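Pyridine nucleotide-disulfide oxidoreductase-like protein (Myceliophthora thermophila, PDB 5MQ6) catalyses the FAD- and NADPH-dependent Baeyer-Villiger oxidation of ketones, polycyclic ones above all, inserting one oxygen atom beside the carbonyl to give esters or lactones. Local coordinates at residues 91-96 with 547-552; 98-103 with 555-560; 524-529 with 566-571. All coordinates share one frame; numbering follows the deposited sequence.

Contact 1 of 3, residues 91-96 with 547-552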
loop_
_atom_site.group_PDB
_atom_site.type_symbol
_atom_site.label_atom_id
_atom_site.label_comp_id
_atom_site.label_asym_id
_atom_site.label_seq_id
_atom_site.Cartn_x
_atom_site.Cartn_y
_atom_site.Cartn_z
ATOM N N LEU A 91 -2.427 -0.666 -14.610
ATOM C CA LEU A 91 -3.009 0.195 -15.637
ATOM C C LEU A 91 -2.025 1.263 -16.145
ATOM O O LEU A 91 -1.958 1.489 -17.347
ATOM C CB LEU A 91 -4.287 0.839 -15.163
ATOM C CG LEU A 91 -5.495 -0.085 -14.986
ATOM C CD1 LEU A 91 -6.506 0.682 -14.165
ATOM C CD2 LEU A 91 -6.020 -0.483 -16.361
ATOM N N LEU A 92 -1.335 1.950 -15.231
ATOM C CA LEU A 92 -0.310 2.891 -15.636
ATOM C C LEU A 92 0.756 2.265 -16.496
ATOM O O LEU A 92 1.202 2.865 -17.499
ATOM C CB LEU A 92 0.329 3.512 -14.411
ATOM C CG LEU A 92 -0.455 4.702 -13.937
ATOM C CD1 LEU A 92 0.037 5.085 -12.479
ATOM C CD2 LEU A 92 -0.263 5.882 -14.953
ATOM N N TYR A 93 1.165 1.076 -16.176
ATOM C CA TYR A 93 2.170 0.416 -17.057
ATOM C C TYR A 93 1.563 0.205 -18.457
ATOM O O TYR A 93 2.215 0.451 -19.500
ATOM C CB TYR A 93 2.514 -1.003 -16.560
ATOM C CG TYR A 93 3.639 -1.273 -15.574
ATOM C CD1 TYR A 93 4.917 -0.720 -15.693
ATOM C CD2 TYR A 93 3.442 -2.233 -14.597
ATOM C CE1 TYR A 93 5.923 -1.037 -14.821
ATOM C CE2 TYR A 93 4.456 -2.634 -13.743
ATOM C CZ TYR A 93 5.709 -2.060 -13.871
ATOM O OH TYR A 93 6.634 -2.534 -13.003
ATOM N N ALA A 94 0.315 -0.264 -18.482
ATOM C CA ALA A 94 -0.328 -0.582 -19.750
ATOM C C ALA A 94 -0.523 0.665 -20.604
ATOM O O ALA A 94 -0.149 0.697 -21.824
ATOM C CB ALA A 94 -1.694 -1.232 -19.522
ATOM N N VAL A 95 -1.084 1.694 -19.983
ATOM C CA VAL A 95 -1.226 2.959 -20.670
ATOM C C VAL A 95 0.147 3.509 -21.169
ATOM O O VAL A 95 0.272 3.947 -22.316
ATOM C CB VAL A 95 -1.907 4.010 -19.772
ATOM C CG1 VAL A 95 -1.854 5.382 -20.445
ATOM C CG2 VAL A 95 -3.378 3.667 -19.531
ATOM N N ARG A 96 1.179 3.450 -20.347
ATOM C CA ARG A 96 2.445 3.987 -20.719
ATOM C C ARG A 96 3.060 3.193 -21.882
ATOM O O ARG A 96 3.655 3.775 -22.785
ATOM C CB ARG A 96 3.439 4.030 -19.537
ATOM C CG ARG A 96 3.618 5.357 -18.828
ATOM C CD ARG A 96 2.496 5.737 -17.932
ATOM N NE ARG A 96 2.577 7.102 -17.448
ATOM C CZ ARG A 96 3.152 7.519 -16.328
ATOM N NH1 ARG A 96 3.732 6.716 -15.463
ATOM N NH2 ARG A 96 3.129 8.791 -16.088
ATOM N N VAL A 547 5.920 7.878 -11.140
ATOM C CA VAL A 547 7.386 7.958 -11.329
ATOM C C VAL A 547 7.962 6.629 -11.786
ATOM O O VAL A 547 8.729 6.568 -12.777
ATOM C CB VAL A 547 8.114 8.515 -10.107
ATOM C CG1 VAL A 547 9.635 8.344 -10.226
ATOM C CG2 VAL A 547 7.690 9.973 -9.869
ATOM N N GLY A 548 7.564 5.571 -11.092
ATOM C CA GLY A 548 8.189 4.297 -11.325
ATOM C C GLY A 548 7.781 3.644 -12.655
ATOM O O GLY A 548 8.647 3.133 -13.356
ATOM N N THR A 549 6.501 3.638 -12.965
ATOM C CA THR A 549 6.037 3.099 -14.234
ATOM C C THR A 549 6.632 3.852 -15.435
ATOM O O THR A 549 7.099 3.195 -16.399
ATOM C CB THR A 549 4.489 2.981 -14.353
ATOM O OG1 THR A 549 3.913 4.247 -14.305
ATOM C CG2 THR A 549 3.877 1.987 -13.272
ATOM N N GLU A 550 6.701 5.193 -15.330
ATOM C CA GLU A 550 7.365 6.011 -16.360
ATOM C C GLU A 550 8.838 5.639 -16.539
ATOM O O GLU A 550 9.303 5.513 -17.674
ATOM C CB GLU A 550 7.356 7.465 -16.023
ATOM C CG GLU A 550 8.042 8.342 -17.085
ATOM C CD GLU A 550 7.987 9.792 -16.722
ATOM O OE1 GLU A 550 8.547 10.211 -15.690
ATOM O OE2 GLU A 550 7.390 10.541 -17.477
ATOM N N HIS A 551 9.593 5.494 -15.443
ATOM C CA HIS A 551 10.978 5.111 -15.622
ATOM C C HIS A 551 11.119 3.744 -16.321
ATOM O O HIS A 551 11.934 3.593 -17.226
ATOM C CB HIS A 551 11.625 5.028 -14.234
ATOM C CG HIS A 551 13.067 4.744 -14.266
ATOM N ND1 HIS A 551 13.979 5.546 -14.937
ATOM C CD2 HIS A 551 13.768 3.718 -13.747
ATOM C CE1 HIS A 551 15.186 5.020 -14.822
ATOM N NE2 HIS A 551 15.079 3.907 -14.110
ATOM N N ILE A 552 10.377 2.746 -15.829
ATOM C CA ILE A 552 10.472 1.392 -16.358
ATOM C C ILE A 552 10.169 1.421 -17.880
ATOM O O ILE A 552 10.915 0.865 -18.705
ATOM C CB ILE A 552 9.541 0.441 -15.577
ATOM C CG1 ILE A 552 10.125 0.249 -14.164
ATOM C CG2 ILE A 552 9.435 -0.907 -16.301
ATOM C CD1 ILE A 552 9.232 -0.430 -13.144
#
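Y93 and T549 mark the closest approach of two helices that run in roughly the same direction, their axes 9.2 Å apart and crossing at -37°, with the two CA atoms 5.5 Å from each other. T549 divides its branches between an aromatic and a charged neighbour. Its methyl lies over one face of the tyrosine ring, displaced toward the rim, with T549 CG2 4.0 Å from the centroid in a CH-pi contact. I552 takes the edge of the same ring: I552 CD1 comes to 3.3 Å from Y93 OH, and its CG2 packs on CE1. The phenol oxygen itself is hydrogen-bonded to the carbonyl of L221. On the other branch, T549 OG1 sits between its own backbone N and carbonyl carbon (chi1 64°), where it meets R96 NH1 at 2.7 Å near the guanidinium plane. The N-H points well off the oxygen, at 128°, and the bond is weak; OG1 also bonds to the carbonyl of L545. A salt bridge from R96 NH2 to D546 holds the guanidinium more firmly. Helix 88-99 begins within a probable GxGxxG motif of the Rossmann-type FAD-binding fold, and the side chain of T549 lies about 8 Å from the bound FAD. The interface is thus mostly apolar on its Y93 side and polar on its R96 side, where D546 probably balances the charge and the threonine hydroxyl takes up one N-H, weakly.

Contact 2 of 3, residues 98-103 with 555-560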
loop_
_atom_site.group_PDB
_atom_site.type_symbol
_atom_site.label_atom_id
_atom_site.label_comp_id
_atom_site.label_asym_id
_atom_site.label_seq_id
_atom_site.Cartn_x
_atom_site.Cartn_y
_atom_site.Cartn_z
ATOM N N ALA A 98 1.402 1.537 -24.179
ATOM C CA ALA A 98 0.593 1.881 -25.364
ATOM C C ALA A 98 1.059 3.239 -25.922
ATOM O O ALA A 98 1.371 3.289 -27.055
ATOM C CB ALA A 98 -0.888 1.913 -25.039
ATOM N N GLU A 99 1.209 4.280 -25.097
ATOM C CA GLU A 99 1.636 5.630 -25.528
ATOM C C GLU A 99 3.108 5.654 -25.970
ATOM O O GLU A 99 3.505 6.465 -26.781
ATOM C CB GLU A 99 1.468 6.655 -24.415
ATOM C CG GLU A 99 0.024 6.820 -23.953
ATOM C CD GLU A 99 -0.829 7.556 -24.954
ATOM O OE1 GLU A 99 -0.281 8.343 -25.755
ATOM O OE2 GLU A 99 -2.041 7.339 -24.949
ATOM N N ALA A 100 3.916 4.759 -25.491
ATOM C CA ALA A 100 5.288 4.708 -25.936
ATOM C C ALA A 100 5.443 4.035 -27.267
ATOM O O ALA A 100 6.568 3.946 -27.737
ATOM C CB ALA A 100 6.203 4.000 -24.901
ATOM N N GLY A 101 4.350 3.506 -27.822
ATOM C CA GLY A 101 4.374 2.731 -29.049
ATOM C C GLY A 101 4.910 1.306 -28.892
ATOM O O GLY A 101 5.308 0.729 -29.874
ATOM N N LEU A 102 4.948 0.739 -27.686
ATOM C CA LEU A 102 5.492 -0.614 -27.474
ATOM C C LEU A 102 4.444 -1.756 -27.517
ATOM O O LEU A 102 4.795 -2.901 -27.493
ATOM C CB LEU A 102 6.173 -0.664 -26.134
ATOM C CG LEU A 102 7.372 0.266 -25.998
ATOM C CD1 LEU A 102 7.856 0.479 -24.578
ATOM C CD2 LEU A 102 8.477 -0.322 -26.781
ATOM N N ALA A 103 3.178 -1.421 -27.597
ATOM C CA ALA A 103 2.109 -2.423 -27.436
ATOM C C ALA A 103 0.988 -2.148 -28.425
ATOM O O ALA A 103 -0.125 -1.926 -28.057
ATOM C CB ALA A 103 1.590 -2.453 -26.013
ATOM N N VAL A 555 12.930 3.158 -19.930
ATOM C CA VAL A 555 14.122 2.343 -20.067
ATOM C C VAL A 555 13.912 1.269 -21.132
ATOM O O VAL A 555 14.801 0.982 -21.990
ATOM C CB VAL A 555 14.453 1.703 -18.725
ATOM C CG1 VAL A 555 15.406 0.514 -18.864
ATOM C CG2 VAL A 555 15.055 2.770 -17.799
ATOM N N ILE A 556 12.734 0.627 -21.047
ATOM C CA ILE A 556 12.401 -0.376 -22.047
ATOM C C ILE A 556 12.314 0.245 -23.480
ATOM O O ILE A 556 12.782 -0.352 -24.489
ATOM C CB ILE A 556 11.047 -1.076 -21.683
ATOM C CG1 ILE A 556 11.289 -1.990 -20.446
ATOM C CG2 ILE A 556 10.495 -1.869 -22.892
ATOM C CD1 ILE A 556 9.954 -2.456 -19.825
ATOM N N LYS A 557 11.651 1.397 -23.577
ATOM C CA LYS A 557 11.588 2.142 -24.851
ATOM C C LYS A 557 12.970 2.412 -25.456
ATOM O O LYS A 557 13.224 2.135 -26.675
ATOM C CB LYS A 557 10.768 3.402 -24.690
ATOM C CG LYS A 557 10.518 4.113 -26.003
ATOM C CD LYS A 557 9.870 5.444 -25.662
ATOM C CE LYS A 557 9.262 6.080 -26.869
ATOM N NZ LYS A 557 10.334 6.230 -27.861
ATOM N N THR A 558 13.866 2.868 -24.604
ATOM C CA THR A 558 15.227 3.114 -24.988
ATOM C C THR A 558 15.904 1.871 -25.507
ATOM O O THR A 558 16.510 1.893 -26.540
ATOM C CB THR A 558 16.053 3.698 -23.841
ATOM O OG1 THR A 558 15.417 4.890 -23.413
ATOM C CG2 THR A 558 17.465 4.076 -24.249
ATOM N N ALA A 559 15.832 0.811 -24.753
ATOM C CA ALA A 559 16.480 -0.444 -25.093
ATOM C C ALA A 559 15.899 -0.971 -26.386
ATOM O O ALA A 559 16.677 -1.328 -27.301
ATOM C CB ALA A 559 16.329 -1.475 -23.934
ATOM N N GLU A 560 14.554 -0.959 -26.516
ATOM C CA GLU A 560 13.891 -1.467 -27.740
ATOM C C GLU A 560 14.372 -0.623 -28.941
ATOM O O GLU A 560 14.642 -1.158 -29.990
ATOM C CB GLU A 560 12.335 -1.385 -27.641
ATOM C CG GLU A 560 11.748 -2.403 -26.640
ATOM C CD GLU A 560 11.845 -3.853 -27.195
ATOM O OE1 GLU A 560 11.376 -4.136 -28.333
ATOM O OE2 GLU A 560 12.429 -4.720 -26.532
#
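A Schellman motif closes helix 88-99, the helix that starts within the probable dinucleotide-binding turn, and the residues flanking its glycine, A100 and L102, rest on helix 541-562. G101 makes the turn with a positive phi of 76°, and the chain leaves the helix with L102 directed at the neighbouring helix. The two methyls of L102 divide the surface between them. L102 CD1 meets I556 CG2 at 3.9 Å and also touches the backbone N and CB of K557, while L102 CD2 packs against E560 CG at 3.9 Å, one turn further along. K557 covers the A100 side. Its CG is anti to the backbone N (chi1 -173°), and the chain stays extended up to its bend at chi4, with K557 CD 4.0 Å from A100 CB and K557 CE 3.5 Å from A100 O. V553, also on helix 541-562, touches both A100 and L102. The interface rests mainly on van der Waals contact between methyls and the aliphatic parts of K557 and E560, with K557 CE also against the carbonyl of A100; the carboxylate of E560 bonds Y218 OH and the backbone amides of D566 and A567 instead.

Contact 3 of 3, residues 524-529 with 566-571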
loop_
_atom_site.group_PDB
_atom_site.type_symbol
_atom_site.label_atom_id
_atom_site.label_comp_id
_atom_site.label_asym_id
_atom_site.label_seq_id
_atom_site.Cartn_x
_atom_site.Cartn_y
_atom_site.Cartn_z
ATOM N N PHE A 524 18.005 -11.515 -13.809
ATOM C CA PHE A 524 16.543 -11.451 -14.002
ATOM C C PHE A 524 16.244 -10.511 -15.102
ATOM O O PHE A 524 15.573 -9.516 -14.890
ATOM C CB PHE A 524 15.782 -11.127 -12.680
ATOM C CG PHE A 524 16.144 -12.087 -11.551
ATOM C CD1 PHE A 524 17.276 -11.857 -10.787
ATOM C CD2 PHE A 524 15.430 -13.229 -11.351
ATOM C CE1 PHE A 524 17.680 -12.716 -9.808
ATOM C CE2 PHE A 524 15.805 -14.131 -10.365
ATOM C CZ PHE A 524 16.948 -13.878 -9.591
ATOM N N PRO A 525 16.778 -10.839 -16.328
ATOM C CA PRO A 525 16.623 -9.996 -17.517
ATOM C C PRO A 525 15.175 -9.839 -17.880
ATOM O O PRO A 525 14.399 -10.759 -17.671
ATOM C CB PRO A 525 17.398 -10.768 -18.622
ATOM C CG PRO A 525 17.319 -12.184 -18.187
ATOM C CD PRO A 525 17.248 -12.189 -16.707
ATOM N N ASN A 526 14.819 -8.662 -18.417
ATOM C CA ASN A 526 13.475 -8.396 -18.844
ATOM C C ASN A 526 12.435 -8.495 -17.771
ATOM O O ASN A 526 11.271 -8.610 -18.076
ATOM C CB ASN A 526 13.104 -9.188 -20.112
ATOM C CG ASN A 526 13.804 -8.650 -21.338
ATOM O OD1 ASN A 526 14.717 -7.819 -21.224
ATOM N ND2 ASN A 526 13.379 -9.120 -22.539
ATOM N N LEU A 527 12.815 -8.331 -16.522
ATOM C CA LEU A 527 11.838 -8.289 -15.400
ATOM C C LEU A 527 12.012 -6.960 -14.774
ATOM O O LEU A 527 13.137 -6.538 -14.494
ATOM C CB LEU A 527 12.206 -9.323 -14.341
ATOM C CG LEU A 527 11.400 -9.305 -13.033
ATOM C CD1 LEU A 527 9.909 -9.636 -13.250
ATOM C CD2 LEU A 527 12.037 -10.218 -11.988
ATOM N N PHE A 528 10.888 -6.303 -14.517
ATOM C CA PHE A 528 10.854 -5.063 -13.796
ATOM C C PHE A 528 9.758 -5.034 -12.768
ATOM O O PHE A 528 8.781 -5.725 -12.932
ATOM C CB PHE A 528 10.681 -3.871 -14.800
ATOM C CG PHE A 528 11.846 -3.711 -15.742
ATOM C CD1 PHE A 528 12.973 -2.912 -15.388
ATOM C CD2 PHE A 528 11.821 -4.291 -16.973
ATOM C CE1 PHE A 528 14.004 -2.762 -16.294
ATOM C CE2 PHE A 528 12.901 -4.169 -17.870
ATOM C CZ PHE A 528 13.938 -3.368 -17.554
ATOM N N PHE A 529 9.910 -4.200 -11.749
ATOM C CA PHE A 529 8.956 -4.147 -10.671
ATOM C C PHE A 529 8.864 -2.752 -10.174
ATOM O O PHE A 529 9.831 -2.025 -10.206
ATOM C CB PHE A 529 9.265 -5.174 -9.556
ATOM C CG PHE A 529 10.759 -5.416 -9.297
ATOM C CD1 PHE A 529 11.462 -4.622 -8.408
ATOM C CD2 PHE A 529 11.479 -6.462 -9.917
ATOM C CE1 PHE A 529 12.827 -4.839 -8.132
ATOM C CE2 PHE A 529 12.859 -6.635 -9.654
ATOM C CZ PHE A 529 13.533 -5.821 -8.783
ATOM N N ASP A 566 12.886 -5.780 -29.814
ATOM C CA ASP A 566 13.166 -7.074 -29.224
ATOM C C ASP A 566 14.451 -7.129 -28.481
ATOM O O ASP A 566 15.375 -7.894 -28.802
ATOM C CB ASP A 566 12.973 -8.236 -30.231
ATOM C CG ASP A 566 12.687 -9.569 -29.549
ATOM O OD1 ASP A 566 12.526 -9.699 -28.300
ATOM O OD2 ASP A 566 12.627 -10.547 -30.330
ATOM N N ALA A 567 14.447 -6.391 -27.375
ATOM C CA ALA A 567 15.604 -6.323 -26.461
ATOM C C ALA A 567 15.618 -7.287 -25.349
ATOM O O ALA A 567 14.550 -7.701 -24.774
ATOM C CB ALA A 567 15.769 -4.887 -25.941
ATOM N N LEU A 568 16.856 -7.587 -24.974
ATOM C CA LEU A 568 17.139 -8.248 -23.754
ATOM C C LEU A 568 17.882 -7.248 -22.893
ATOM O O LEU A 568 18.988 -6.877 -23.249
ATOM C CB LEU A 568 17.972 -9.497 -24.053
ATOM C CG LEU A 568 18.287 -10.355 -22.836
ATOM C CD1 LEU A 568 17.002 -10.963 -22.265
ATOM C CD2 LEU A 568 19.292 -11.425 -23.176
ATOM N N VAL A 569 17.317 -6.912 -21.723
ATOM C CA VAL A 569 17.772 -5.847 -20.902
ATOM C C VAL A 569 18.005 -6.360 -19.528
ATOM O O VAL A 569 17.053 -6.825 -18.880
ATOM C CB VAL A 569 16.646 -4.788 -20.744
ATOM C CG1 VAL A 569 17.170 -3.622 -19.936
ATOM C CG2 VAL A 569 16.209 -4.305 -22.077
ATOM N N GLU A 570 19.231 -6.204 -19.016
ATOM C CA GLU A 570 19.608 -6.835 -17.735
ATOM C C GLU A 570 20.584 -5.962 -17.019
ATOM O O GLU A 570 21.627 -5.632 -17.576
ATOM C CB GLU A 570 20.291 -8.201 -17.938
ATOM C CG GLU A 570 20.368 -8.956 -16.631
ATOM C CD GLU A 570 20.921 -10.359 -16.721
ATOM O OE1 GLU A 570 21.160 -10.844 -17.819
ATOM O OE2 GLU A 570 21.118 -10.972 -15.675
ATOM N N VAL A 571 20.228 -5.519 -15.823
ATOM C CA VAL A 571 21.195 -4.725 -15.032
ATOM C C VAL A 571 22.455 -5.599 -14.683
ATOM O O VAL A 571 22.343 -6.828 -14.407
ATOM C CB VAL A 571 20.606 -4.139 -13.756
ATOM C CG1 VAL A 571 20.189 -5.185 -12.739
ATOM C CG2 VAL A 571 21.591 -3.147 -13.086
HETATM O O HOH W 1 17.804 -6.899 -14.863
HETATM O O HOH W 2 15.358 -6.147 -16.033
#
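The side-chain amide of N526 bonds the backbone of strand 567-571 through both its ends. Its CG is anti to the carbonyl carbon (chi1 -72°). N526 ND2 donates to A567 O at 2.9 Å, the nitrogen lying in the plane of that carbonyl and the oxygen close to the amide plane of N526. N526 OD1 accepts from V569 N at 2.8 Å, with the donor tilted 22° from the plane of the side-chain carbonyl. The backbone adds a third, nearly straight bond, N526 N to V569 O at 2.9 Å (169°). N526 thus bonds A567 O, V569 N and V569 O, in a way that resembles strand pairing, and ND2 has a second acceptor in R217 O. P525 and N526 are the central residues of a type II beta turn from F524 to L527, which leads into strand 527-529; that strand pairs in parallel with 218-221 as part of the larger mixed sheet, while 567-571 pairs with 649-653. P525 and E570 lie side by side and point the same way: the extended glutamate chain follows the proline ring, and P525 CB is 3.8 Å from E570 OE1. The carboxylate is held by G523 N and by a salt bridge to R499. L568 CD1 touches P525 CB at 3.7 Å. F528 crosses V569 at about a right angle, its CZ meeting V569 CG1 at 4.0 Å near the ring plane. A water 2.7 Å from L527 O lies over one face of the F528 ring, toward the rim.

Helix 541-562 connects all three contacts: it supplies one side of contacts 1 and 2 and links the two strands of contact 3 along the chain. Contacts 1 and 2 are successive parts of its interface with helix 88-99, centred 10 Å apart; the first lies nearer the FAD and the chain's centre, about 17 Å against 27 Å, and contains a weak polar bond, whereas the second has no hydrogen bond between its segments and is mostly apolar. Contact 3, also buried, relies on hydrogen bonds between the turn before strand 527-529 and strand 567-571. I552 packs on F528 and F529, joining contacts 1 and 3; A559 on V569 and I556 on F528, besides E560, join contacts 2 and 3.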